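Local coordinates for putative pyridoxal phosphate-dependent transferase (PDB 4DQ6), which probably acts as a pyridoxal-5'-phosphate-dependent transferase of the class I and II aminotransferase family, carrying covalently bound pyridoxal-5'-phosphate, at residues A[71-76]-A[91-96]; A[173-178]-A[204-209]; A[234-239]-A[245-250]. All blocks are in the same frame, centred on the assembly; numbering follows the deposited sequence.

Contact 1 (A[71-76]-A[91-96])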
loop_
_atom_site.group_PDB
_atom_site.type_symbol
_atom_site.label_atom_id
_atom_site.label_comp_id
_atom_site.label_asym_id
_atom_site.label_seq_id
_atom_site.Cartn_x
_atom_site.Cartn_y
_atom_site.Cartn_z
ATOM N N SER A 71 7.917 6.121 -18.239
ATOM C CA SER A 71 8.105 7.546 -17.860
ATOM C C SER A 71 8.181 7.787 -16.334
ATOM O O SER A 71 8.832 8.737 -15.897
ATOM C CB SER A 71 6.963 8.411 -18.431
ATOM O OG SER A 71 5.688 8.031 -17.955
ATOM N N TYR A 72 7.568 6.894 -15.549
ATOM C CA TYR A 72 7.577 7.023 -14.104
ATOM C C TYR A 72 9.001 6.835 -13.556
ATOM O O TYR A 72 9.572 7.736 -12.950
ATOM C CB TYR A 72 6.610 6.012 -13.505
ATOM C CG TYR A 72 6.570 5.919 -12.031
ATOM C CD1 TYR A 72 7.462 5.136 -11.329
ATOM C CD2 TYR A 72 5.595 6.615 -11.309
ATOM C CE1 TYR A 72 7.398 5.031 -9.940
ATOM C CE2 TYR A 72 5.461 6.513 -9.948
ATOM C CZ TYR A 72 6.383 5.759 -9.241
ATOM O OH TYR A 72 6.390 5.560 -7.849
ATOM N N ASN A 73 9.622 5.691 -13.855
ATOM C CA ASN A 73 11.010 5.464 -13.367
ATOM C C ASN A 73 12.004 6.395 -14.099
ATOM O O ASN A 73 12.978 6.799 -13.509
ATOM C CB ASN A 73 11.446 4.001 -13.492
ATOM C CG ASN A 73 10.867 3.141 -12.380
ATOM O OD1 ASN A 73 10.400 3.667 -11.362
ATOM N ND2 ASN A 73 10.885 1.802 -12.568
ATOM N N GLU A 74 11.732 6.771 -15.355
ATOM C CA GLU A 74 12.559 7.778 -16.047
ATOM C C GLU A 74 12.580 9.116 -15.272
ATOM O O GLU A 74 13.619 9.742 -15.179
ATOM C CB GLU A 74 12.084 8.010 -17.489
ATOM C CG GLU A 74 12.424 6.815 -18.373
ATOM C CD GLU A 74 11.780 6.743 -19.768
ATOM O OE1 GLU A 74 10.828 7.512 -20.117
ATOM O OE2 GLU A 74 12.249 5.838 -20.538
ATOM N N SER A 75 11.445 9.526 -14.684
ATOM C CA SER A 75 11.430 10.752 -13.929
ATOM C C SER A 75 12.329 10.677 -12.704
ATOM O O SER A 75 12.955 11.678 -12.316
ATOM C CB SER A 75 9.986 11.162 -13.530
ATOM O OG SER A 75 9.436 10.405 -12.477
ATOM N N ILE A 76 12.332 9.493 -12.072
ATOM C CA ILE A 76 13.177 9.258 -10.917
ATOM C C ILE A 76 14.670 9.276 -11.312
ATOM O O ILE A 76 15.486 9.948 -10.682
ATOM C CB ILE A 76 12.827 7.935 -10.220
ATOM C CG1 ILE A 76 11.392 8.020 -9.667
ATOM C CG2 ILE A 76 13.842 7.596 -9.122
ATOM C CD1 ILE A 76 10.805 6.680 -9.204
ATOM N N GLU A 91 16.466 0.023 -14.172
ATOM C CA GLU A 91 16.358 -1.383 -13.782
ATOM C C GLU A 91 16.662 -1.663 -12.314
ATOM O O GLU A 91 16.349 -2.741 -11.840
ATOM C CB GLU A 91 17.306 -2.249 -14.637
ATOM C CG GLU A 91 16.915 -2.299 -16.105
ATOM C CD GLU A 91 17.468 -1.193 -16.981
ATOM O OE1 GLU A 91 18.060 -0.187 -16.521
ATOM O OE2 GLU A 91 17.300 -1.374 -18.234
ATOM N N TRP A 92 17.291 -0.729 -11.624
ATOM C CA TRP A 92 17.582 -0.873 -10.217
ATOM C C TRP A 92 16.441 -0.537 -9.302
ATOM O O TRP A 92 16.555 -0.777 -8.067
ATOM C CB TRP A 92 18.736 -0.024 -9.832
ATOM C CG TRP A 92 20.026 -0.295 -10.553
ATOM C CD1 TRP A 92 20.331 -1.368 -11.350
ATOM C CD2 TRP A 92 21.232 0.523 -10.496
ATOM N NE1 TRP A 92 21.631 -1.293 -11.790
ATOM C CE2 TRP A 92 22.228 -0.174 -11.312
ATOM C CE3 TRP A 92 21.599 1.687 -9.828
ATOM C CZ2 TRP A 92 23.536 0.349 -11.482
ATOM C CZ3 TRP A 92 22.911 2.181 -10.006
ATOM C CH2 TRP A 92 23.835 1.529 -10.812
ATOM N N LEU A 93 15.312 -0.000 -9.814
ATOM C CA LEU A 93 14.285 0.565 -8.973
ATOM C C LEU A 93 13.181 -0.407 -8.663
ATOM O O LEU A 93 12.646 -1.032 -9.565
ATOM C CB LEU A 93 13.673 1.793 -9.658
ATOM C CG LEU A 93 14.551 3.024 -9.773
ATOM C CD1 LEU A 93 14.073 4.060 -10.796
ATOM C CD2 LEU A 93 14.753 3.616 -8.386
ATOM N N ILE A 94 12.831 -0.478 -7.363
ATOM C CA ILE A 94 11.638 -1.185 -6.900
ATOM C C ILE A 94 10.676 -0.207 -6.209
ATOM O O ILE A 94 11.095 0.593 -5.364
ATOM C CB ILE A 94 11.973 -2.368 -5.947
ATOM C CG1 ILE A 94 12.742 -3.365 -6.784
ATOM C CG2 ILE A 94 10.718 -2.965 -5.306
ATOM C CD1 ILE A 94 13.096 -4.606 -5.975
ATOM N N TYR A 95 9.386 -0.275 -6.594
ATOM C CA TYR A 95 8.312 0.489 -5.934
ATOM C C TYR A 95 8.075 -0.046 -4.524
ATOM O O TYR A 95 7.990 -1.268 -4.337
ATOM C CB TYR A 95 7.015 0.304 -6.721
ATOM C CG TYR A 95 5.777 0.694 -5.950
ATOM C CD1 TYR A 95 5.418 2.062 -5.776
ATOM C CD2 TYR A 95 4.964 -0.255 -5.355
ATOM C CE1 TYR A 95 4.335 2.423 -5.002
ATOM C CE2 TYR A 95 3.880 0.118 -4.565
ATOM C CZ TYR A 95 3.560 1.441 -4.399
ATOM O OH TYR A 95 2.443 1.793 -3.625
ATOM N N SER A 96 7.801 0.838 -3.571
ATOM C CA SER A 96 7.294 0.459 -2.268
ATOM C C SER A 96 6.272 1.521 -1.834
ATOM O O SER A 96 6.495 2.716 -2.138
ATOM C CB SER A 96 8.428 0.350 -1.284
ATOM O OG SER A 96 7.962 0.014 0.031
HETATM O O HOH W 1 10.012 0.115 -10.168
#

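Contact 2 (A[173-178]-A[204-209]). With PLP (pyridoxal-5'-phosphate), chain C.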
loop_
_atom_site.group_PDB
_atom_site.type_symbol
_atom_site.label_atom_id
_atom_site.label_comp_id
_atom_site.label_asym_id
_atom_site.label_seq_id
_atom_site.Cartn_x
_atom_site.Cartn_y
_atom_site.Cartn_z
ATOM N N PRO A 173 19.746 12.640 4.858
ATOM C CA PRO A 173 20.025 13.351 6.104
ATOM C C PRO A 173 19.454 12.680 7.359
ATOM O O PRO A 173 18.458 11.935 7.273
ATOM C CB PRO A 173 19.333 14.707 5.912
ATOM C CG PRO A 173 19.146 14.850 4.447
ATOM C CD PRO A 173 19.010 13.485 3.888
ATOM N N HIS A 174 20.034 12.968 8.522
ATOM C CA HIS A 174 19.712 12.293 9.742
ATOM C C HIS A 174 18.622 13.077 10.496
ATOM O O HIS A 174 18.895 14.154 11.069
ATOM C CB HIS A 174 20.962 12.111 10.559
ATOM C CG HIS A 174 20.757 11.217 11.712
ATOM N ND1 HIS A 174 21.356 9.973 11.795
ATOM C CD2 HIS A 174 19.999 11.382 12.842
ATOM C CE1 HIS A 174 20.945 9.405 12.958
ATOM N NE2 HIS A 174 20.198 10.277 13.649
ATOM N N ASN A 175 17.450 12.456 10.586
ATOM C CA ASN A 175 16.325 12.925 11.412
ATOM C C ASN A 175 16.442 12.271 12.786
ATOM O O ASN A 175 16.490 11.039 12.861
ATOM C CB ASN A 175 15.030 12.515 10.690
ATOM C CG ASN A 175 13.812 12.530 11.555
ATOM O OD1 ASN A 175 13.749 13.127 12.604
ATOM N ND2 ASN A 175 12.733 11.885 11.029
ATOM N N PRO A 176 16.534 13.034 13.897
ATOM C CA PRO A 176 16.039 14.414 14.013
ATOM C C PRO A 176 17.102 15.484 14.123
ATOM O O PRO A 176 16.735 16.707 14.250
ATOM C CB PRO A 176 15.248 14.337 15.338
ATOM C CG PRO A 176 16.123 13.480 16.167
ATOM C CD PRO A 176 16.529 12.387 15.230
ATOM N N VAL A 177 18.369 15.118 14.157
ATOM C CA VAL A 177 19.414 16.088 14.477
ATOM C C VAL A 177 19.756 17.068 13.343
ATOM O O VAL A 177 20.446 18.059 13.588
ATOM C CB VAL A 177 20.665 15.450 15.038
ATOM C CG1 VAL A 177 20.369 14.521 16.217
ATOM C CG2 VAL A 177 21.502 14.743 13.982
ATOM N N GLY A 178 19.338 16.734 12.147
ATOM C CA GLY A 178 19.445 17.650 10.970
ATOM C C GLY A 178 20.754 17.622 10.234
ATOM O O GLY A 178 21.059 18.500 9.481
ATOM N N GLU A 204 17.249 7.818 2.650
ATOM C CA GLU A 204 17.628 9.102 2.164
ATOM C C GLU A 204 16.346 9.838 1.823
ATOM O O GLU A 204 16.296 10.710 0.876
ATOM C CB GLU A 204 18.668 8.988 1.025
ATOM C CG GLU A 204 19.932 8.276 1.447
ATOM C CD GLU A 204 21.067 8.310 0.455
ATOM O OE1 GLU A 204 20.967 8.959 -0.607
ATOM O OE2 GLU A 204 22.140 7.721 0.812
ATOM N N ILE A 205 15.318 9.554 2.619
ATOM C CA ILE A 205 14.027 10.141 2.273
ATOM C C ILE A 205 14.102 11.686 2.345
ATOM O O ILE A 205 13.376 12.382 1.596
ATOM C CB ILE A 205 12.873 9.607 3.099
ATOM C CG1 ILE A 205 11.502 9.987 2.443
ATOM C CG2 ILE A 205 12.942 10.134 4.501
ATOM C CD1 ILE A 205 10.299 9.331 3.113
ATOM N N HIS A 206 14.923 12.280 3.193
ATOM C CA HIS A 206 14.987 13.772 3.276
ATOM C C HIS A 206 15.986 14.388 2.312
ATOM O O HIS A 206 16.378 15.554 2.464
ATOM C CB HIS A 206 15.327 14.242 4.690
ATOM C CG HIS A 206 14.366 13.808 5.756
ATOM N ND1 HIS A 206 13.262 14.585 6.111
ATOM C CD2 HIS A 206 14.297 12.644 6.508
ATOM C CE1 HIS A 206 12.581 13.937 7.068
ATOM N NE2 HIS A 206 13.193 12.730 7.304
ATOM N N SER A 207 16.362 13.664 1.268
ATOM C CA SER A 207 17.520 13.977 0.416
ATOM C C SER A 207 17.348 15.276 -0.376
ATOM O O SER A 207 18.318 15.918 -0.757
ATOM C CB SER A 207 17.767 12.846 -0.588
ATOM O OG SER A 207 16.598 12.590 -1.363
ATOM N N ASP A 208 16.114 15.747 -0.525
ATOM C CA ASP A 208 15.864 16.997 -1.262
ATOM C C ASP A 208 15.724 18.201 -0.361
ATOM O O ASP A 208 15.602 19.338 -0.862
ATOM C CB ASP A 208 14.591 16.901 -2.133
ATOM C CG ASP A 208 14.601 15.711 -3.117
ATOM O OD1 ASP A 208 15.592 15.531 -3.814
ATOM O OD2 ASP A 208 13.562 14.992 -3.252
ATOM N N ILE A 209 15.568 17.960 0.927
ATOM C CA ILE A 209 15.330 19.034 1.879
ATOM C C ILE A 209 16.652 19.438 2.504
ATOM O O ILE A 209 17.038 18.972 3.588
ATOM C CB ILE A 209 14.245 18.663 2.907
ATOM C CG1 ILE A 209 12.926 18.254 2.156
ATOM C CG2 ILE A 209 13.997 19.859 3.836
ATOM C CD1 ILE A 209 11.951 17.568 3.097
HETATM N N1 PLP C . 12.381 7.660 6.969
HETATM C C2 PLP C . 12.638 8.808 7.677
HETATM C C2A PLP C . 13.990 9.184 8.204
HETATM C C3 PLP C . 11.584 9.759 7.951
HETATM O O3 PLP C . 11.821 10.858 8.654
HETATM C C4 PLP C . 10.244 9.478 7.460
HETATM C C4A PLP C . 9.091 10.401 7.760
HETATM C C5 PLP C . 10.055 8.246 6.710
HETATM C C6 PLP C . 11.145 7.369 6.501
HETATM C C5A PLP C . 8.689 7.961 6.170
HETATM O O4P PLP C . 8.647 6.582 6.021
HETATM P P PLP C . 7.383 6.006 5.188
HETATM O O1P PLP C . 7.728 6.271 3.764
HETATM O O2P PLP C . 7.413 4.501 5.667
HETATM O O3P PLP C . 6.201 6.904 5.667
HETATM O O HOH W 2 16.785 10.917 5.176
#

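Contact 3 (A[234-239]-A[245-250]). With PLP (pyridoxal-5'-phosphate), chain C.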
loop_
_atom_site.group_PDB
_atom_site.type_symbol
_atom_site.label_atom_id
_atom_site.label_comp_id
_atom_site.label_asym_id
_atom_site.label_seq_id
_atom_site.Cartn_x
_atom_site.Cartn_y
_atom_site.Cartn_z
ATOM N N MET A 234 14.383 6.207 -1.128
ATOM C CA MET A 234 14.025 7.626 -1.386
ATOM C C MET A 234 12.558 7.707 -1.718
ATOM O O MET A 234 11.923 6.686 -1.941
ATOM C CB MET A 234 14.850 8.248 -2.478
ATOM C CG MET A 234 16.345 8.493 -2.099
ATOM S SD MET A 234 17.263 8.978 -3.598
ATOM C CE MET A 234 18.798 9.666 -2.902
ATOM N N ALA A 235 12.006 8.922 -1.790
ATOM C CA ALA A 235 10.586 9.042 -2.073
ATOM C C ALA A 235 10.345 10.501 -2.423
ATOM O O ALA A 235 11.119 11.355 -2.003
ATOM C CB ALA A 235 9.738 8.709 -0.858
ATOM N N PRO A 236 9.245 10.826 -3.130
ATOM C CA PRO A 236 8.812 12.201 -3.285
ATOM C C PRO A 236 8.021 12.748 -2.116
ATOM O O PRO A 236 7.651 13.925 -2.129
ATOM C CB PRO A 236 7.934 12.106 -4.498
ATOM C CG PRO A 236 7.275 10.797 -4.404
ATOM C CD PRO A 236 8.395 9.915 -3.906
ATOM N N THR A 237 7.726 11.915 -1.119
ATOM C CA THR A 237 6.694 12.224 -0.156
ATOM C C THR A 237 7.086 13.319 0.817
ATOM O O THR A 237 6.272 14.168 1.133
ATOM C CB THR A 237 6.194 11.014 0.620
ATOM O OG1 THR A 237 7.328 10.390 1.181
ATOM C CG2 THR A 237 5.503 10.037 -0.289
ATOM N N LYS A 238 8.273 13.255 1.380
ATOM C CA LYS A 238 8.721 14.300 2.333
ATOM C C LYS A 238 8.932 15.587 1.528
ATOM O O LYS A 238 8.505 16.656 1.962
ATOM C CB LYS A 238 10.014 13.970 3.056
ATOM C CG LYS A 238 9.856 12.874 4.090
ATOM C CD LYS A 238 9.252 13.391 5.416
ATOM C CE LYS A 238 8.521 12.304 6.225
ATOM N NZ LYS A 238 9.358 11.487 7.131
ATOM N N THR A 239 9.596 15.481 0.389
ATOM C CA THR A 239 9.941 16.662 -0.460
ATOM C C THR A 239 8.736 17.482 -0.858
ATOM O O THR A 239 8.716 18.725 -0.717
ATOM C CB THR A 239 10.676 16.213 -1.688
ATOM O OG1 THR A 239 11.794 15.352 -1.351
ATOM C CG2 THR A 239 11.066 17.425 -2.647
ATOM N N LEU A 245 -0.350 10.112 -0.511
ATOM C CA LEU A 245 -0.491 9.392 -1.777
ATOM C C LEU A 245 0.254 8.070 -1.778
ATOM O O LEU A 245 -0.099 7.210 -2.557
ATOM C CB LEU A 245 -0.086 10.251 -2.984
ATOM C CG LEU A 245 -0.753 11.619 -3.063
ATOM C CD1 LEU A 245 -0.373 12.391 -4.328
ATOM C CD2 LEU A 245 -2.250 11.427 -3.022
ATOM N N GLN A 246 1.240 7.893 -0.883
ATOM C CA GLN A 246 2.031 6.642 -0.701
ATOM C C GLN A 246 2.834 6.248 -1.935
ATOM O O GLN A 246 2.289 5.778 -2.984
ATOM C CB GLN A 246 1.128 5.504 -0.241
ATOM C CG GLN A 246 0.273 5.914 0.923
ATOM C CD GLN A 246 -0.615 4.821 1.489
ATOM O OE1 GLN A 246 -1.079 3.924 0.772
ATOM N NE2 GLN A 246 -0.891 4.924 2.772
ATOM N N SER A 247 4.039 6.710 -1.960
ATOM C CA SER A 247 4.948 6.371 -3.048
ATOM C C SER A 247 6.337 6.444 -2.537
ATOM O O SER A 247 6.729 7.447 -1.948
ATOM C CB SER A 247 4.798 7.440 -4.137
ATOM O OG SER A 247 5.767 7.341 -5.200
ATOM N N SER A 248 7.161 5.414 -2.801
ATOM C CA SER A 248 8.563 5.490 -2.503
ATOM C C SER A 248 9.255 4.490 -3.440
ATOM O O SER A 248 8.619 3.736 -4.186
ATOM C CB SER A 248 8.845 5.189 -1.067
ATOM O OG SER A 248 8.714 3.816 -0.813
ATOM N N TYR A 249 10.575 4.507 -3.435
ATOM C CA TYR A 249 11.347 3.603 -4.270
ATOM C C TYR A 249 12.617 3.183 -3.546
ATOM O O TYR A 249 13.089 3.890 -2.659
ATOM C CB TYR A 249 11.618 4.198 -5.667
ATOM C CG TYR A 249 12.266 5.556 -5.650
ATOM C CD1 TYR A 249 11.454 6.702 -5.619
ATOM C CD2 TYR A 249 13.667 5.745 -5.677
ATOM C CE1 TYR A 249 11.973 7.967 -5.627
ATOM C CE2 TYR A 249 14.190 7.050 -5.687
ATOM C CZ TYR A 249 13.329 8.140 -5.631
ATOM O OH TYR A 249 13.883 9.406 -5.636
ATOM N N VAL A 250 13.147 2.030 -3.958
ATOM C CA VAL A 250 14.380 1.505 -3.496
ATOM C C VAL A 250 15.291 1.362 -4.689
ATOM O O VAL A 250 14.876 0.888 -5.764
ATOM C CB VAL A 250 14.065 0.149 -2.862
ATOM C CG1 VAL A 250 15.296 -0.324 -2.075
ATOM C CG2 VAL A 250 12.893 0.187 -1.904
HETATM N N1 PLP C . 12.381 7.660 6.969
HETATM C C2 PLP C . 12.638 8.808 7.677
HETATM C C2A PLP C . 13.990 9.184 8.204
HETATM C C3 PLP C . 11.584 9.759 7.951
HETATM O O3 PLP C . 11.821 10.858 8.654
HETATM C C4 PLP C . 10.244 9.478 7.460
HETATM C C4A PLP C . 9.091 10.401 7.760
HETATM C C5 PLP C . 10.055 8.246 6.710
HETATM C C6 PLP C . 11.145 7.369 6.501
HETATM C C5A PLP C . 8.689 7.961 6.170
HETATM O O4P PLP C . 8.647 6.582 6.021
HETATM P P PLP C . 7.383 6.006 5.188
HETATM O O1P PLP C . 7.728 6.271 3.764
HETATM O O2P PLP C . 7.413 4.501 5.667
HETATM O O3P PLP C . 6.201 6.904 5.667
#

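Contact 1 (A[71-76]-A[91-96])
Leu93 carries the apolar side of this contact, its CD1 methyl meeting two residues on one flank of helix 71-76. Ile76 offers its CG2 branch, which lies 3.9 Å from Leu93 CD1; with CG2 anti to the backbone N, this branch, not the longer CG1 arm, faces the strand. Asn73 runs past Leu93 in the opposite direction, and its amide carbon CG comes within 3.7 Å of Leu93 CD1.

Polar linkage is indirect. No hydrogen bond spans the segments, but one water accepts from Asn73 ND2 at 3.1 Å and donates to Leu93 O at 2.9 Å, bridging the Asn73 side chain to the strand backbone. Asn73 OD1 lies in the plane of the Tyr72 ring, at its edge.

Between the aromatics the touch is light: Tyr72 OH stands 4.2 Å from Tyr95 CD1, near the plane of the Tyr95 ring, and the Tyr72 hydroxyl is hydrogen-bonded to Asn273 ND2.

The helix axis passes 10.4 Å from that of strand 93-96, at 106° to it. The contact packs helix 70-84 on an outermost strand of the aminotransferase-family mixed sheet; neighbouring strand 248-251 sends Tyr249 against Ile76 and Leu93, and helix 275-287 packs on Tyr72 and Ile76.

Contact 2 (A[173-178]-A[204-209])
His206 and Asn175, one from each segment, converge on the O3 oxygen of pyridoxal-5'-phosphate. Along 204-209 the chain starts with Glu204, which opens a type I turn closed by the bond from Ser207 N to Glu204 O. Ile205 follows and turns to pyridoxal-5'-phosphate: its CG2 methyl reaches PLP C2 at 3.5 Å, and CD1 lies near C5 and C5A, so both branches pack against the pyridine.

At His206 the two segments meet. Its backbone N donates to a water that in turn donates to Pro173 O, 2.9 Å away, tying the loops together. Its ring NE2 is hydrogen-bonded to PLP O3 at 2.7 Å, with O3 near the ring plane. Asn175 ND2 donates to the same oxygen, also at 2.7 Å but more bent, at 142°. Amide and imidazole planes stand 82° apart. Asn175 OD1 is taken by Arg369, which probably helps fix the amide's rotation.

Pro173, after a cis peptide bond, lays its ring on the His206 backbone, CG 3.5 Å from His206 O, and its CD borders Ser207 N. A second type I turn, His206 to Ile209, is closed by Ile209 N to His206 O, and within it Asp208 OD2 bonds to Thr239 OG1. Both segments are loops following the parallel neighbouring strands 165-171 and 199-203; helix 237-240 packs on Ile205 and His206, and strand 327-331 on Asn175.

Contact 3 (A[234-239]-A[245-250])
Met234 O does double duty against Tyr249, accepting a hydrogen bond from the tyrosine's own backbone N while lying over one face of its ring, 3.7 Å above the plane and offset toward the rim. The ring folds back in this way because Tyr249 CG sits between its backbone N and carbonyl carbon (chi1 54°). The two residues form an antiparallel, hydrogen-bonded bridge in the large mixed sheet of this aminotransferase-like fold. Its bonds are nearly straight: Tyr249 N to Met234 O is 3.0 Å, and Met234 N to Tyr249 O is 3.1 Å.

The side chains of the pair cross on the same side of the sheet. Met234 CB packs 3.5 Å from Tyr249 CE2, and the sulfur lies obliquely beside the ring in a Met-aromatic contact, 5.3 Å from Met234 SD to the Tyr249 ring centroid. The hydroxyl of Tyr249 is hydrogen-bonded to that of Tyr285.

Past the bridge, contact is made with Ser247 and Ser248. Ala235 CB rests 3.6 Å from Ser248 CB, and Thr237 CG2 approaches Ser247 O at 3.3 Å, while Pro236 lies alongside Ser247.

Lys238, on the short helix 237-240, reaches pyridoxal-5'-phosphate instead. Its chain bends at the second and fourth torsions (-80° and 86°), and Lys238 NZ is covalently bonded to PLP C4A at 1.3 Å, a length consistent with an imine.

In the fold
The three contacts follow one another along the chain, without nesting or crossing. Contact 1 closes first, bringing strand 93-96, at the edge of the sheet, back against helix 70-84 over 14 intervening residues. Contact 2 then spans helix 183-195 and strand 199-203 to join the loops after two parallel strands. Contact 3 closes the shortest loop, five residues, returning 245-250 beside 234-239. Contacts 1 and 3 touch within the sheet, where strands 93-96 and 248-251 are neighbours and Ser96 O meets Ser248 OG. Contact 3 also reaches contact 2, through Asp208 and Thr239, and both touch pyridoxal-5'-phosphate. Contacts 1 and 2 stay apart, about 9 Å between nearest atoms.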